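Local coordinates for UPF0342 protein yheA (Bacillus subtilis, PDB 2OEE) that is of unknown function but belongs to the UPF0342 family of helical proteins, related in sequence to the YlbF/YmcA regulators of competence, at residues 38-42 / 80-86. Sequence-based numbering, arbitrary orientation.
Sequences AKRMF and HEKISQL. With CA (calcium ion), chain C.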
loop_
_atom_site.group_PDB
_atom_site.type_symbol
_atom_site.label_atom_id
_atom_site.label_comp_id
_atom_site.label_asym_id
_atom_site.label_seq_id
_atom_site.Cartn_x
_atom_site.Cartn_y
_atom_site.Cartn_z
ATOM N N ALA A 38 28.046 7.255 -10.766
ATOM C CA ALA A 38 26.918 6.467 -10.236
ATOM C C ALA A 38 25.594 7.233 -10.385
ATOM O O ALA A 38 24.570 6.646 -10.721
ATOM C CB ALA A 38 27.167 6.103 -8.762
ATOM N N LYS A 39 25.619 8.533 -10.099
ATOM C CA LYS A 39 24.424 9.371 -10.255
ATOM C C LYS A 39 23.862 9.203 -11.651
ATOM O O LYS A 39 22.665 8.906 -11.803
ATOM C CB LYS A 39 24.740 10.848 -9.985
ATOM C CG LYS A 39 23.507 11.793 -10.071
ATOM C CD LYS A 39 23.991 13.241 -9.957
ATOM C CE LYS A 39 22.864 14.216 -9.598
ATOM N NZ LYS A 39 22.076 14.494 -10.785
ATOM N N ARG A 40 24.718 9.360 -12.670
ATOM C CA ARG A 40 24.302 9.218 -14.077
ATOM C C ARG A 40 23.705 7.851 -14.424
ATOM O O ARG A 40 22.687 7.770 -15.111
ATOM C CB ARG A 40 25.445 9.560 -15.056
ATOM C CG ARG A 40 25.035 9.442 -16.525
ATOM C CD ARG A 40 26.200 9.672 -17.511
ATOM N NE ARG A 40 27.006 10.830 -17.146
ATOM C CZ ARG A 40 28.277 10.989 -17.508
ATOM N NH1 ARG A 40 28.866 10.057 -18.220
ATOM N NH2 ARG A 40 28.947 12.062 -17.118
HETATM N N MSE A 41 24.330 6.779 -13.949
HETATM C CA MSE A 41 23.827 5.436 -14.191
HETATM C C MSE A 41 22.466 5.213 -13.501
HETATM O O MSE A 41 21.552 4.649 -14.100
HETATM C CB MSE A 41 24.847 4.398 -13.689
HETATM C CG MSE A 41 26.164 4.420 -14.463
HETATM SE SE MSE A 41 27.565 3.398 -13.522
HETATM C CE MSE A 41 26.766 1.654 -13.618
ATOM N N PHE A 42 22.363 5.636 -12.248
ATOM C CA PHE A 42 21.129 5.451 -11.464
ATOM C C PHE A 42 19.985 6.279 -12.085
ATOM O O PHE A 42 18.855 5.797 -12.218
ATOM C CB PHE A 42 21.361 5.839 -10.005
ATOM C CG PHE A 42 20.151 5.605 -9.093
ATOM C CD1 PHE A 42 19.710 4.316 -8.813
ATOM C CD2 PHE A 42 19.499 6.681 -8.503
ATOM C CE1 PHE A 42 18.602 4.093 -7.959
ATOM C CE2 PHE A 42 18.395 6.476 -7.637
ATOM C CZ PHE A 42 17.954 5.176 -7.372
ATOM N N HIS A 80 27.134 -2.390 -10.407
ATOM C CA HIS A 80 27.783 -1.378 -9.595
ATOM C C HIS A 80 27.425 -1.630 -8.131
ATOM O O HIS A 80 26.246 -1.564 -7.780
ATOM C CB HIS A 80 27.289 0.014 -10.005
ATOM C CG HIS A 80 28.049 1.136 -9.372
ATOM N ND1 HIS A 80 27.748 1.622 -8.120
ATOM C CD2 HIS A 80 29.077 1.898 -9.835
ATOM C CE1 HIS A 80 28.562 2.618 -7.824
ATOM N NE2 HIS A 80 29.392 2.793 -8.838
ATOM N N GLU A 81 28.419 -1.921 -7.301
ATOM C CA GLU A 81 28.137 -2.349 -5.919
ATOM C C GLU A 81 27.302 -1.327 -5.122
ATOM O O GLU A 81 26.281 -1.692 -4.536
ATOM C CB GLU A 81 29.434 -2.730 -5.186
ATOM C CG GLU A 81 29.230 -3.186 -3.709
ATOM C CD GLU A 81 28.309 -4.400 -3.552
ATOM O OE1 GLU A 81 28.319 -5.339 -4.396
ATOM O OE2 GLU A 81 27.543 -4.429 -2.565
ATOM N N LYS A 82 27.721 -0.062 -5.115
ATOM C CA LYS A 82 27.060 0.954 -4.299
ATOM C C LYS A 82 25.629 1.203 -4.780
ATOM O O LYS A 82 24.707 1.329 -3.966
ATOM C CB LYS A 82 27.821 2.270 -4.355
ATOM C CG LYS A 82 28.093 3.026 -3.049
ATOM C CD LYS A 82 27.521 2.424 -1.738
ATOM C CE LYS A 82 28.711 1.730 -1.047
ATOM N NZ LYS A 82 28.592 1.373 0.404
ATOM N N ILE A 83 25.432 1.328 -6.088
ATOM C CA ILE A 83 24.067 1.488 -6.617
ATOM C C ILE A 83 23.194 0.278 -6.251
ATOM O O ILE A 83 22.001 0.430 -5.956
ATOM C CB ILE A 83 24.052 1.700 -8.143
ATOM C CG1 ILE A 83 24.709 3.048 -8.500
ATOM C CG2 ILE A 83 22.611 1.628 -8.710
ATOM C CD1 ILE A 83 24.972 3.204 -10.010
ATOM N N SER A 84 23.790 -0.912 -6.268
ATOM C CA SER A 84 23.045 -2.134 -5.931
ATOM C C SER A 84 22.586 -2.090 -4.486
ATOM O O SER A 84 21.492 -2.549 -4.194
ATOM C CB SER A 84 23.897 -3.397 -6.127
ATOM O OG SER A 84 24.130 -3.594 -7.509
ATOM N N GLN A 85 23.442 -1.555 -3.616
ATOM C CA GLN A 85 23.125 -1.359 -2.180
ATOM C C GLN A 85 21.953 -0.399 -1.976
ATOM O O GLN A 85 21.071 -0.651 -1.153
ATOM C CB GLN A 85 24.354 -0.876 -1.406
ATOM C CG GLN A 85 25.448 -1.958 -1.250
ATOM C CD GLN A 85 26.649 -1.518 -0.442
ATOM O OE1 GLN A 85 26.634 -0.490 0.247
ATOM N NE2 GLN A 85 27.728 -2.287 -0.545
ATOM N N LEU A 86 21.961 0.707 -2.723
ATOM C CA LEU A 86 20.821 1.624 -2.750
ATOM C C LEU A 86 19.527 0.933 -3.239
ATOM O O LEU A 86 18.470 1.074 -2.606
ATOM C CB LEU A 86 21.151 2.880 -3.597
ATOM C CG LEU A 86 19.982 3.828 -3.928
ATOM C CD1 LEU A 86 19.315 4.378 -2.628
ATOM C CD2 LEU A 86 20.461 4.959 -4.843
HETATM CA CA CA C . 26.411 -6.492 -3.477
HETATM O O HOH W 1 24.548 -4.832 -3.332
HETATM O O HOH W 2 26.022 -6.625 -5.791
HETATM O O HOH W 3 24.640 -7.859 -2.828
#
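Ile83 and Phe42 meet where two helices of this all-helical protein, by sequence a YlbF/YmcA family member, pack together, an example of apolar side chains holding a helix pair at its N-terminal end. Segments 38-42 and 81-86 run at 52° to each other, and Ala38 lies opposite Ile83. From its CB, Ile83 sends out two branches. Ile83 CG2 lies 4.0 Å from Phe42 CD1, the two side chains crossing obliquely. Ile83 CG1, placed anti to the carbonyl carbon (chi1 -66°), reaches Ala38 CB at 3.9 Å. Ile83 CD1 touches both Ala38 CB and Met41 CB and ends 3.5 Å from Ala38 O. The same CD1 lies over one face of the His80 ring, toward its rim, while Ala38 CB comes obliquely to that ring at CE1. Val77 of helix 70-78 adds to the packing on Ile83.

One turn further along, Leu86 CD2 sits over a face of the Phe42 ring in a CH-pi contact, 3.7 Å from the centroid and 16° off the normal. Leu25 and Val32 of helix 20-34 also touch Leu86, as does Tyr112 of the second subunit. Were Phe42 an alanine, Leu86 CD2 would probably lose the ring face it lies on, with a gap opened beside Ile83 CG2.

Glu81 takes no part in this packing; its OE1 and OE2 both bind the calcium ion, as do three waters. His80, whose CB meets the methyl CE of Met41, a selenomethionine here, is the N-cap of helix 81-104: its ND1 accepts an almost straight bond from Ile83 N, 3.1 Å long and close to the imidazole plane.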